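Local coordinates for catalytic domain of the nuclear inclusion protein A (nia) (PDB 1LVM) that probably cleaves the viral polyprotein at specific sites as a chymotrypsin-like cysteine protease, and is captured here with product peptide bound, at residues H36-Y41 with K53-R58; P47-N52 with I93-D98; K107-Q112 with F170-H175. The protein carries 1 engineered substitution. All blocks are in the same frame, centred on the assembly; numbering follows the deposited sequence.

In the fold
All three contacts lie in a chymotrypsin-type fold of two beta barrels. Contacts 1 and 2, with centres about 15 Å apart, both reach the same antiparallel sheet, contact 1 through strand 36-45 and contact 2 through strands 48-51 and 91-94; their segments alternate along the chain. Contact 3 follows both and joins the connection after strand 91-94 to strand 171-179 of the six-stranded barrel, its centre about 19 Å from that of contact 2 and 21 Å from that of contact 1. Asn52 with His175 spans the two barrels, and Ile50 packs on Phe108 of the connection between them, while His54 and His175 both meet the bound peptide.

Contact 1 of 3, residues H36-Y41 with K53-R58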
loop_
_atom_site.group_PDB
_atom_site.type_symbol
_atom_site.label_atom_id
_atom_site.label_comp_id
_atom_site.label_asym_id
_atom_site.label_seq_id
_atom_site.Cartn_x
_atom_site.Cartn_y
_atom_site.Cartn_z
ATOM N N HIS A 36 13.299 -17.385 0.623
ATOM C CA HIS A 36 12.018 -16.849 0.192
ATOM C C HIS A 36 12.177 -15.483 -0.466
ATOM O O HIS A 36 13.179 -14.778 -0.285
ATOM C CB HIS A 36 11.046 -16.696 1.358
ATOM C CG HIS A 36 10.579 -18.006 1.921
ATOM N ND1 HIS A 36 9.407 -18.612 1.513
ATOM C CD2 HIS A 36 11.072 -18.767 2.919
ATOM C CE1 HIS A 36 9.189 -19.681 2.258
ATOM N NE2 HIS A 36 10.183 -19.796 3.119
ATOM N N THR A 37 11.177 -15.131 -1.248
ATOM C CA THR A 37 11.200 -13.801 -1.817
ATOM C C THR A 37 9.771 -13.300 -1.848
ATOM O O THR A 37 8.897 -13.985 -2.354
ATOM C CB THR A 37 11.875 -13.757 -3.217
ATOM O OG1 THR A 37 11.792 -12.409 -3.695
ATOM C CG2 THR A 37 11.201 -14.705 -4.221
ATOM N N THR A 38 9.529 -12.116 -1.276
ATOM C CA THR A 38 8.187 -11.532 -1.231
ATOM C C THR A 38 8.223 -10.195 -1.937
ATOM O O THR A 38 9.025 -9.348 -1.568
ATOM C CB THR A 38 7.777 -11.293 0.221
ATOM O OG1 THR A 38 7.720 -12.552 0.895
ATOM C CG2 THR A 38 6.437 -10.601 0.320
ATOM N N SER A 39 7.366 -10.002 -2.940
ATOM C CA SER A 39 7.352 -8.731 -3.653
ATOM C C SER A 39 5.966 -8.113 -3.563
ATOM O O SER A 39 4.958 -8.800 -3.591
ATOM C CB SER A 39 7.686 -8.939 -5.127
ATOM O OG SER A 39 9.047 -9.262 -5.324
ATOM N N LEU A 40 5.925 -6.799 -3.464
ATOM C CA LEU A 40 4.686 -6.059 -3.395
ATOM C C LEU A 40 5.074 -4.573 -3.496
ATOM O O LEU A 40 6.262 -4.221 -3.717
ATOM C CB LEU A 40 3.866 -6.420 -2.092
ATOM C CG LEU A 40 4.144 -5.921 -0.638
ATOM C CD1 LEU A 40 4.023 -7.075 0.312
ATOM C CD2 LEU A 40 5.407 -5.130 -0.457
ATOM N N TYR A 41 4.088 -3.705 -3.377
ATOM C CA TYR A 41 4.383 -2.282 -3.538
ATOM C C TYR A 41 4.335 -1.423 -2.285
ATOM O O TYR A 41 3.837 -1.826 -1.251
ATOM C CB TYR A 41 3.382 -1.693 -4.543
ATOM C CG TYR A 41 3.550 -2.321 -5.903
ATOM C CD1 TYR A 41 2.940 -3.527 -6.226
ATOM C CD2 TYR A 41 4.327 -1.694 -6.861
ATOM C CE1 TYR A 41 3.108 -4.112 -7.527
ATOM C CE2 TYR A 41 4.505 -2.232 -8.126
ATOM C CZ TYR A 41 3.907 -3.419 -8.472
ATOM O OH TYR A 41 4.034 -3.823 -9.797
ATOM N N LYS A 53 2.563 -4.492 6.328
ATOM C CA LYS A 53 3.334 -5.054 7.391
ATOM C C LYS A 53 3.774 -6.485 6.987
ATOM O O LYS A 53 4.869 -6.920 7.371
ATOM C CB LYS A 53 2.437 -5.101 8.660
ATOM C CG LYS A 53 3.170 -5.272 9.978
ATOM C CD LYS A 53 2.185 -5.350 11.156
ATOM C CE LYS A 53 1.727 -3.960 11.636
ATOM N NZ LYS A 53 0.660 -4.123 12.689
ATOM N N HIS A 54 2.985 -7.223 6.195
ATOM C CA HIS A 54 3.394 -8.590 5.895
ATOM C C HIS A 54 4.608 -8.696 5.007
ATOM O O HIS A 54 5.106 -9.767 4.770
ATOM C CB HIS A 54 2.229 -9.466 5.379
ATOM C CG HIS A 54 1.831 -9.182 3.985
ATOM N ND1 HIS A 54 0.817 -8.309 3.685
ATOM C CD2 HIS A 54 2.326 -9.641 2.792
ATOM C CE1 HIS A 54 0.699 -8.246 2.376
ATOM N NE2 HIS A 54 1.599 -9.040 1.801
ATOM N N LEU A 55 5.087 -7.573 4.508
ATOM C CA LEU A 55 6.347 -7.591 3.753
ATOM C C LEU A 55 7.435 -8.186 4.699
ATOM O O LEU A 55 8.440 -8.766 4.258
ATOM C CB LEU A 55 6.742 -6.125 3.445
ATOM C CG LEU A 55 8.106 -5.944 2.738
ATOM C CD1 LEU A 55 8.160 -6.774 1.444
ATOM C CD2 LEU A 55 8.313 -4.467 2.409
ATOM N N PHE A 56 7.252 -7.934 5.984
ATOM C CA PHE A 56 8.222 -8.370 7.011
ATOM C C PHE A 56 7.895 -9.670 7.736
ATOM O O PHE A 56 8.222 -9.828 8.890
ATOM C CB PHE A 56 8.473 -7.215 8.009
ATOM C CG PHE A 56 9.230 -6.097 7.388
ATOM C CD1 PHE A 56 10.597 -6.214 7.161
ATOM C CD2 PHE A 56 8.583 -4.947 6.983
ATOM C CE1 PHE A 56 11.320 -5.173 6.537
ATOM C CE2 PHE A 56 9.289 -3.893 6.358
ATOM C CZ PHE A 56 10.639 -3.995 6.137
ATOM N N ARG A 57 7.218 -10.575 7.034
ATOM C CA ARG A 57 6.959 -11.939 7.518
ATOM C C ARG A 57 8.351 -12.414 7.908
ATOM O O ARG A 57 8.529 -13.102 8.911
ATOM C CB ARG A 57 6.390 -12.806 6.364
ATOM C CG ARG A 57 6.311 -14.334 6.616
ATOM C CD ARG A 57 5.695 -14.657 7.943
ATOM N NE ARG A 57 5.782 -16.108 8.191
ATOM C CZ ARG A 57 6.649 -16.667 9.035
ATOM N NH1 ARG A 57 7.486 -15.895 9.708
ATOM N NH2 ARG A 57 6.690 -17.976 9.210
ATOM N N ARG A 58 9.353 -12.025 7.118
ATOM C CA ARG A 58 10.738 -12.361 7.405
ATOM C C ARG A 58 11.540 -11.068 7.455
ATOM O O ARG A 58 11.180 -10.098 6.814
ATOM C CB ARG A 58 11.285 -13.261 6.289
ATOM C CG ARG A 58 10.656 -14.661 6.441
ATOM C CD ARG A 58 10.962 -15.644 5.338
ATOM N NE ARG A 58 9.768 -16.467 5.113
ATOM C CZ ARG A 58 8.773 -16.165 4.272
ATOM N NH1 ARG A 58 8.810 -15.047 3.530
ATOM N NH2 ARG A 58 7.726 -16.972 4.181
HETATM O O HOH W 1 10.818 -12.905 2.124
#
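His36 lays its imidazole flat on the guanidinium of Arg58, with planes 6° apart and group centres separated by 3.6 Å. The overlap is slightly offset: NE of Arg58 lies 3.4 Å from CD2 of His36, while NH2 reaches across the same ring face toward ND1 and CE1. The CG methylene of Arg57 backs the other face of the guanidinium, leaving it layered between a ring and an aliphatic chain. Two residues on, Thr38 turns OG1 beside its own backbone N (chi1 -63°), toward the edge of that guanidinium and in its plane. NH1 of Arg58 remains 3.8 Å from OG1 of Thr38, too far for a direct bond, and a water accepts from NH1 while making only a weak bond to OG1. Leu40 then divides its methyls between two residues of the 3-10 turn 53-55. CD2 packs 3.7 Å from CD1 of Leu55, whose CG, anti to the backbone N (chi1 176°), carries the branched end across to Leu40. CD1 of Leu40 approaches NE2 of His54 obliquely at 3.5 Å. The His54 ring also stacks on an aromatic side chain of the bound peptide; together with Asp89, which accepts from the His54 backbone N, and Cys159, which touches Leu40, this histidine probably forms the catalytic triad expected of a chymotrypsin-like cysteine protease. The contact therefore passes from a solvated cationic stack to an apolar patch beside the probable catalytic centre, and at its outer end the positive charge of Arg58 would tend to disfavour protonation of His36.

Contact 2 of 3, residues P47-N52 with I93-D98; sequences PFIITN and IRMPKD
Phe48 and Ile49 pair with Arg94 and Ile93 in a buried antiparallel strand contact, which joins strands 48-51 and 91-94 within one sheet of the protease fold. Ile49 and Ile93 form the hydrogen-bonded pair, with both N-to-O bonds at 2.9 Å. Past the strand ends a third bond runs from Met95 N to Pro47 O at 2.8 Å, its donor almost in line with the carbonyl. Phe48 and Arg94 make the non-hydrogen-bonded pair. Their side chains share one sheet face: Arg94, CG anti to the backbone N (chi1 -177°) and extended as far as NE, carries NH1 to 3.4 Å from CE1 of Phe48, the guanidinium standing nearly upright to the ring at 82°. Pro47 fills the angle between them, its CG over the centre of the Phe48 ring and 3.9 Å from NH2 of Arg94, above one guanidinium face. Ile49 and Ile93 point to the other face. Beside them CD1 of Ile49 meets CG of Met95 at 3.9 Å, and CG2 of Thr51 reaches CD1 of Ile93, also at 3.9 Å, while OG1 of Thr51 is hydrogen-bonded to Tyr41 O. Beyond the sheet Met95 and Pro96 pack on apolar groups of the bound peptide. Strand 36-45 lies next to strand 48-51, strand 81-84 flanks strand 91-94, and strand 26-33 contributes Cys27 and Leu29 against Ile49.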
loop_
_atom_site.group_PDB
_atom_site.type_symbol
_atom_site.label_atom_id
_atom_site.label_comp_id
_atom_site.label_asym_id
_atom_site.label_seq_id
_atom_site.Cartn_x
_atom_site.Cartn_y
_atom_site.Cartn_z
ATOM N N PRO A 47 11.153 10.662 3.451
ATOM C CA PRO A 47 12.149 9.608 3.601
ATOM C C PRO A 47 11.495 8.254 3.883
ATOM O O PRO A 47 12.181 7.254 4.143
ATOM C CB PRO A 47 12.933 10.091 4.802
ATOM C CG PRO A 47 11.935 10.642 5.660
ATOM C CD PRO A 47 11.008 11.421 4.705
ATOM N N PHE A 48 10.163 8.233 3.824
ATOM C CA PHE A 48 9.416 7.000 4.151
ATOM C C PHE A 48 8.858 6.256 2.980
ATOM O O PHE A 48 8.643 6.820 1.887
ATOM C CB PHE A 48 8.220 7.348 5.051
ATOM C CG PHE A 48 8.568 8.216 6.255
ATOM C CD1 PHE A 48 9.635 7.860 7.094
ATOM C CD2 PHE A 48 7.841 9.362 6.546
ATOM C CE1 PHE A 48 9.969 8.650 8.212
ATOM C CE2 PHE A 48 8.149 10.176 7.661
ATOM C CZ PHE A 48 9.230 9.817 8.505
ATOM N N ILE A 49 8.612 4.956 3.189
ATOM C CA ILE A 49 7.904 4.141 2.200
ATOM C C ILE A 49 6.788 3.469 3.063
ATOM O O ILE A 49 7.060 2.803 4.057
ATOM C CB ILE A 49 8.771 3.052 1.564
ATOM C CG1 ILE A 49 9.837 3.717 0.674
ATOM C CG2 ILE A 49 7.870 2.097 0.669
ATOM C CD1 ILE A 49 10.650 2.693 -0.166
ATOM N N ILE A 50 5.546 3.660 2.665
ATOM C CA ILE A 50 4.376 3.118 3.409
ATOM C C ILE A 50 4.036 1.856 2.670
ATOM O O ILE A 50 3.886 1.896 1.445
ATOM C CB ILE A 50 3.157 4.094 3.317
ATOM C CG1 ILE A 50 3.483 5.403 4.038
ATOM C CG2 ILE A 50 1.890 3.430 4.011
ATOM C CD1 ILE A 50 2.795 6.584 3.491
ATOM N N THR A 51 3.941 0.740 3.378
ATOM C CA THR A 51 3.681 -0.536 2.696
ATOM C C THR A 51 3.003 -1.529 3.644
ATOM O O THR A 51 2.589 -1.156 4.782
ATOM C CB THR A 51 4.970 -1.105 2.065
ATOM O OG1 THR A 51 4.647 -2.235 1.253
ATOM C CG2 THR A 51 6.027 -1.565 3.175
ATOM N N ASN A 52 2.852 -2.757 3.186
ATOM C CA ASN A 52 2.168 -3.759 4.028
ATOM C C ASN A 52 3.093 -4.298 5.121
ATOM O O ASN A 52 4.251 -4.573 4.863
ATOM C CB ASN A 52 1.763 -4.965 3.165
ATOM C CG ASN A 52 0.876 -4.567 2.013
ATOM O OD1 ASN A 52 1.357 -4.130 0.949
ATOM N ND2 ASN A 52 -0.434 -4.713 2.212
ATOM N N ILE A 93 8.422 2.272 6.577
ATOM C CA ILE A 93 9.892 2.058 6.563
ATOM C C ILE A 93 10.575 3.399 6.421
ATOM O O ILE A 93 10.162 4.228 5.562
ATOM C CB ILE A 93 10.259 1.299 5.321
ATOM C CG1 ILE A 93 9.565 -0.054 5.328
ATOM C CG2 ILE A 93 11.766 1.115 5.197
ATOM C CD1 ILE A 93 9.765 -0.771 3.966
ATOM N N ARG A 94 11.590 3.656 7.242
ATOM C CA ARG A 94 12.318 4.907 7.038
ATOM C C ARG A 94 13.537 4.502 6.186
ATOM O O ARG A 94 14.342 3.671 6.606
ATOM C CB ARG A 94 12.742 5.516 8.383
ATOM C CG ARG A 94 13.424 6.841 8.188
ATOM C CD ARG A 94 13.870 7.541 9.493
ATOM N NE ARG A 94 14.480 8.784 9.052
ATOM C CZ ARG A 94 13.911 9.982 9.119
ATOM N NH1 ARG A 94 12.708 10.123 9.648
ATOM N NH2 ARG A 94 14.521 11.037 8.589
ATOM N N MET A 95 13.687 5.058 4.990
ATOM C CA MET A 95 14.836 4.700 4.179
ATOM C C MET A 95 16.089 5.503 4.655
ATOM O O MET A 95 15.984 6.608 5.182
ATOM C CB MET A 95 14.544 4.995 2.703
ATOM C CG MET A 95 13.408 4.113 2.138
ATOM S SD MET A 95 13.861 2.351 2.149
ATOM C CE MET A 95 15.102 2.222 0.883
ATOM N N PRO A 96 17.250 4.929 4.424
ATOM C CA PRO A 96 18.506 5.586 4.832
ATOM C C PRO A 96 18.723 6.884 4.053
ATOM O O PRO A 96 18.118 7.067 3.010
ATOM C CB PRO A 96 19.550 4.535 4.543
ATOM C CG PRO A 96 18.950 3.704 3.414
ATOM C CD PRO A 96 17.491 3.598 3.857
ATOM N N LYS A 97 19.592 7.773 4.543
ATOM C CA LYS A 97 19.816 9.051 3.870
ATOM C C LYS A 97 20.289 9.011 2.449
ATOM O O LYS A 97 20.070 9.966 1.667
ATOM C CB LYS A 97 20.784 9.901 4.668
ATOM C CG LYS A 97 20.151 10.401 5.939
ATOM C CD LYS A 97 21.142 11.187 6.761
ATOM C CE LYS A 97 20.437 11.886 7.899
ATOM N NZ LYS A 97 21.371 12.865 8.513
ATOM N N ASP A 98 20.963 7.933 2.095
ATOM C CA ASP A 98 21.442 7.806 0.739
ATOM C C ASP A 98 20.378 7.352 -0.256
ATOM O O ASP A 98 20.644 7.235 -1.441
ATOM C CB ASP A 98 22.716 6.925 0.660
ATOM C CG ASP A 98 22.531 5.506 1.204
ATOM O OD1 ASP A 98 21.675 5.247 2.081
ATOM O OD2 ASP A 98 23.325 4.646 0.772
#

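Contact 3 of 3, residues K107-Q112 with F170-H175; sequences KFREPQ and FIVGIH
Arg109 runs its aliphatic stem across Phe170 and then reaches Val172 with its guanidinium. CG sits between the backbone N and the carbonyl carbon (chi1 65°), and from there the chain is extended as far as NE. CB meets CD2 of Phe170 at 4.0 Å; CG comes closer, 3.7 Å from that same CD2, and CD stays alongside it. NE passes CB of Phe170 and forms a salt bridge with Asp168. At the tip, CG1 of Val172 lies over one face of the guanidinium, 3.5 Å from NH1, toward the rim and not above CZ. NH1 also donates to the carbonyl O of Glu110 at 3.1 Å, close to the guanidinium plane, while NH2 forms a salt bridge with Glu115. The group is thus gripped at all three nitrogens, which probably fixes its rotation, and the two carboxylates would offset its charge beside the nearby guanidinium of Arg167. The fold is two-barrelled, as in chymotrypsin: segment 107-112 belongs to the connection after strand 91-94, and strand 171-179 is part of the six-stranded barrel. A single bridge between Phe108 and Ile171 fastens the two backbones, Ile171 N donating to Lys107 O at 2.9 Å and Arg109 N to Ile171 O at 3.0 Å. Phe108 and Ile171 send their side chains the same way, and CD2 of the ring lies 3.7 Å from CB of Ile171; beyond it Phe108 touches Ile43 and Phe45 of strand 36-45 in the other barrel. On the outer side CB of Lys107 sits over the centre of the Phe170 ring, a CH-pi contact 5° off the normal. Pro111 packs its CB 3.8 Å from CB of Val172, and both residues also rest on Phe187 of strand 185-189.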
loop_
_atom_site.group_PDB
_atom_site.type_symbol
_atom_site.label_atom_id
_atom_site.label_comp_id
_atom_site.label_asym_id
_atom_site.label_seq_id
_atom_site.Cartn_x
_atom_site.Cartn_y
_atom_site.Cartn_z
ATOM N N LYS A 107 -1.916 13.227 -0.006
ATOM C CA LYS A 107 -2.837 13.364 1.099
ATOM C C LYS A 107 -3.501 12.005 1.326
ATOM O O LYS A 107 -3.853 11.308 0.353
ATOM C CB LYS A 107 -3.920 14.424 0.800
ATOM C CG LYS A 107 -3.379 15.851 0.487
ATOM C CD LYS A 107 -2.758 16.479 1.708
ATOM C CE LYS A 107 -2.099 17.835 1.411
ATOM N NZ LYS A 107 -1.239 18.292 2.551
ATOM N N PHE A 108 -3.585 11.628 2.622
ATOM C CA PHE A 108 -4.171 10.378 3.063
ATOM C C PHE A 108 -5.280 10.700 4.063
ATOM O O PHE A 108 -5.154 11.629 4.851
ATOM C CB PHE A 108 -3.151 9.501 3.823
ATOM C CG PHE A 108 -1.936 9.123 3.040
ATOM C CD1 PHE A 108 -0.897 10.029 2.882
ATOM C CD2 PHE A 108 -1.781 7.809 2.496
ATOM C CE1 PHE A 108 0.242 9.650 2.221
ATOM C CE2 PHE A 108 -0.655 7.453 1.851
ATOM C CZ PHE A 108 0.369 8.374 1.709
ATOM N N ARG A 109 -6.353 9.922 4.052
ATOM C CA ARG A 109 -7.401 10.069 5.067
ATOM C C ARG A 109 -8.130 8.730 5.184
ATOM O O ARG A 109 -7.937 7.814 4.356
ATOM C CB ARG A 109 -8.417 11.174 4.713
ATOM C CG ARG A 109 -9.188 10.765 3.416
ATOM C CD ARG A 109 -10.411 11.687 3.196
ATOM N NE ARG A 109 -10.930 11.567 1.839
ATOM C CZ ARG A 109 -11.736 10.598 1.416
ATOM N NH1 ARG A 109 -12.160 9.597 2.225
ATOM N NH2 ARG A 109 -12.133 10.634 0.168
ATOM N N GLU A 110 -8.924 8.596 6.254
ATOM C CA GLU A 110 -9.712 7.391 6.425
ATOM C C GLU A 110 -10.765 7.313 5.329
ATOM O O GLU A 110 -11.261 8.306 4.897
ATOM C CB GLU A 110 -10.452 7.405 7.750
ATOM C CG GLU A 110 -9.478 7.521 8.959
ATOM C CD GLU A 110 -10.218 7.297 10.270
ATOM O OE1 GLU A 110 -10.390 6.129 10.650
ATOM O OE2 GLU A 110 -10.631 8.291 10.884
ATOM N N PRO A 111 -11.092 6.092 4.872
ATOM C CA PRO A 111 -12.102 5.887 3.839
ATOM C C PRO A 111 -13.477 6.252 4.428
ATOM O O PRO A 111 -13.614 6.337 5.626
ATOM C CB PRO A 111 -11.966 4.399 3.497
ATOM C CG PRO A 111 -11.356 3.768 4.715
ATOM C CD PRO A 111 -10.404 4.826 5.246
ATOM N N GLN A 112 -14.453 6.508 3.569
ATOM C CA GLN A 112 -15.801 6.881 3.975
ATOM C C GLN A 112 -16.751 5.891 3.362
ATOM O O GLN A 112 -16.656 5.537 2.196
ATOM C CB GLN A 112 -16.079 8.312 3.498
ATOM C CG GLN A 112 -15.150 9.279 4.270
ATOM C CD GLN A 112 -15.143 10.706 3.745
ATOM O OE1 GLN A 112 -15.862 11.048 2.797
ATOM N NE2 GLN A 112 -14.313 11.554 4.364
ATOM N N PHE A 170 -7.564 11.716 -2.561
ATOM C CA PHE A 170 -6.792 11.299 -1.353
ATOM C C PHE A 170 -6.651 9.765 -1.364
ATOM O O PHE A 170 -7.558 9.025 -1.813
ATOM C CB PHE A 170 -7.522 11.656 -0.087
ATOM C CG PHE A 170 -7.422 13.112 0.308
ATOM C CD1 PHE A 170 -7.461 14.142 -0.642
ATOM C CD2 PHE A 170 -7.348 13.445 1.641
ATOM C CE1 PHE A 170 -7.438 15.522 -0.231
ATOM C CE2 PHE A 170 -7.314 14.806 2.059
ATOM C CZ PHE A 170 -7.364 15.841 1.107
ATOM N N ILE A 171 -5.547 9.296 -0.801
ATOM C CA ILE A 171 -5.287 7.858 -0.659
ATOM C C ILE A 171 -5.989 7.424 0.658
ATOM O O ILE A 171 -5.781 8.051 1.727
ATOM C CB ILE A 171 -3.793 7.625 -0.550
ATOM C CG1 ILE A 171 -3.187 7.943 -1.943
ATOM C CG2 ILE A 171 -3.466 6.077 -0.291
ATOM C CD1 ILE A 171 -1.578 7.928 -1.787
ATOM N N VAL A 172 -6.849 6.404 0.561
ATOM C CA VAL A 172 -7.607 5.960 1.724
ATOM C C VAL A 172 -7.185 4.584 2.227
ATOM O O VAL A 172 -7.762 4.069 3.213
ATOM C CB VAL A 172 -9.145 5.963 1.453
ATOM C CG1 VAL A 172 -9.621 7.406 1.086
ATOM C CG2 VAL A 172 -9.518 4.891 0.315
ATOM N N GLY A 173 -6.236 3.969 1.543
ATOM C CA GLY A 173 -5.744 2.666 2.032
ATOM C C GLY A 173 -4.840 1.985 1.063
ATOM O O GLY A 173 -4.548 2.571 -0.014
ATOM N N ILE A 174 -4.410 0.747 1.379
ATOM C CA ILE A 174 -3.553 0.009 0.479
ATOM C C ILE A 174 -4.062 -1.398 0.285
ATOM O O ILE A 174 -4.541 -2.006 1.207
ATOM C CB ILE A 174 -2.053 -0.058 1.006
ATOM C CG1 ILE A 174 -1.991 -0.783 2.381
ATOM C CG2 ILE A 174 -1.494 1.407 1.173
ATOM C CD1 ILE A 174 -0.453 -0.861 2.829
ATOM N N HIS A 175 -3.924 -1.931 -0.917
ATOM C CA HIS A 175 -4.470 -3.273 -1.151
ATOM C C HIS A 175 -3.754 -4.310 -0.259
ATOM O O HIS A 175 -2.533 -4.291 -0.148
ATOM C CB HIS A 175 -4.292 -3.677 -2.599
ATOM C CG HIS A 175 -4.832 -5.053 -2.883
ATOM N ND1 HIS A 175 -6.148 -5.380 -2.639
ATOM C CD2 HIS A 175 -4.221 -6.192 -3.276
ATOM C CE1 HIS A 175 -6.315 -6.670 -2.856
ATOM N NE2 HIS A 175 -5.165 -7.186 -3.241
#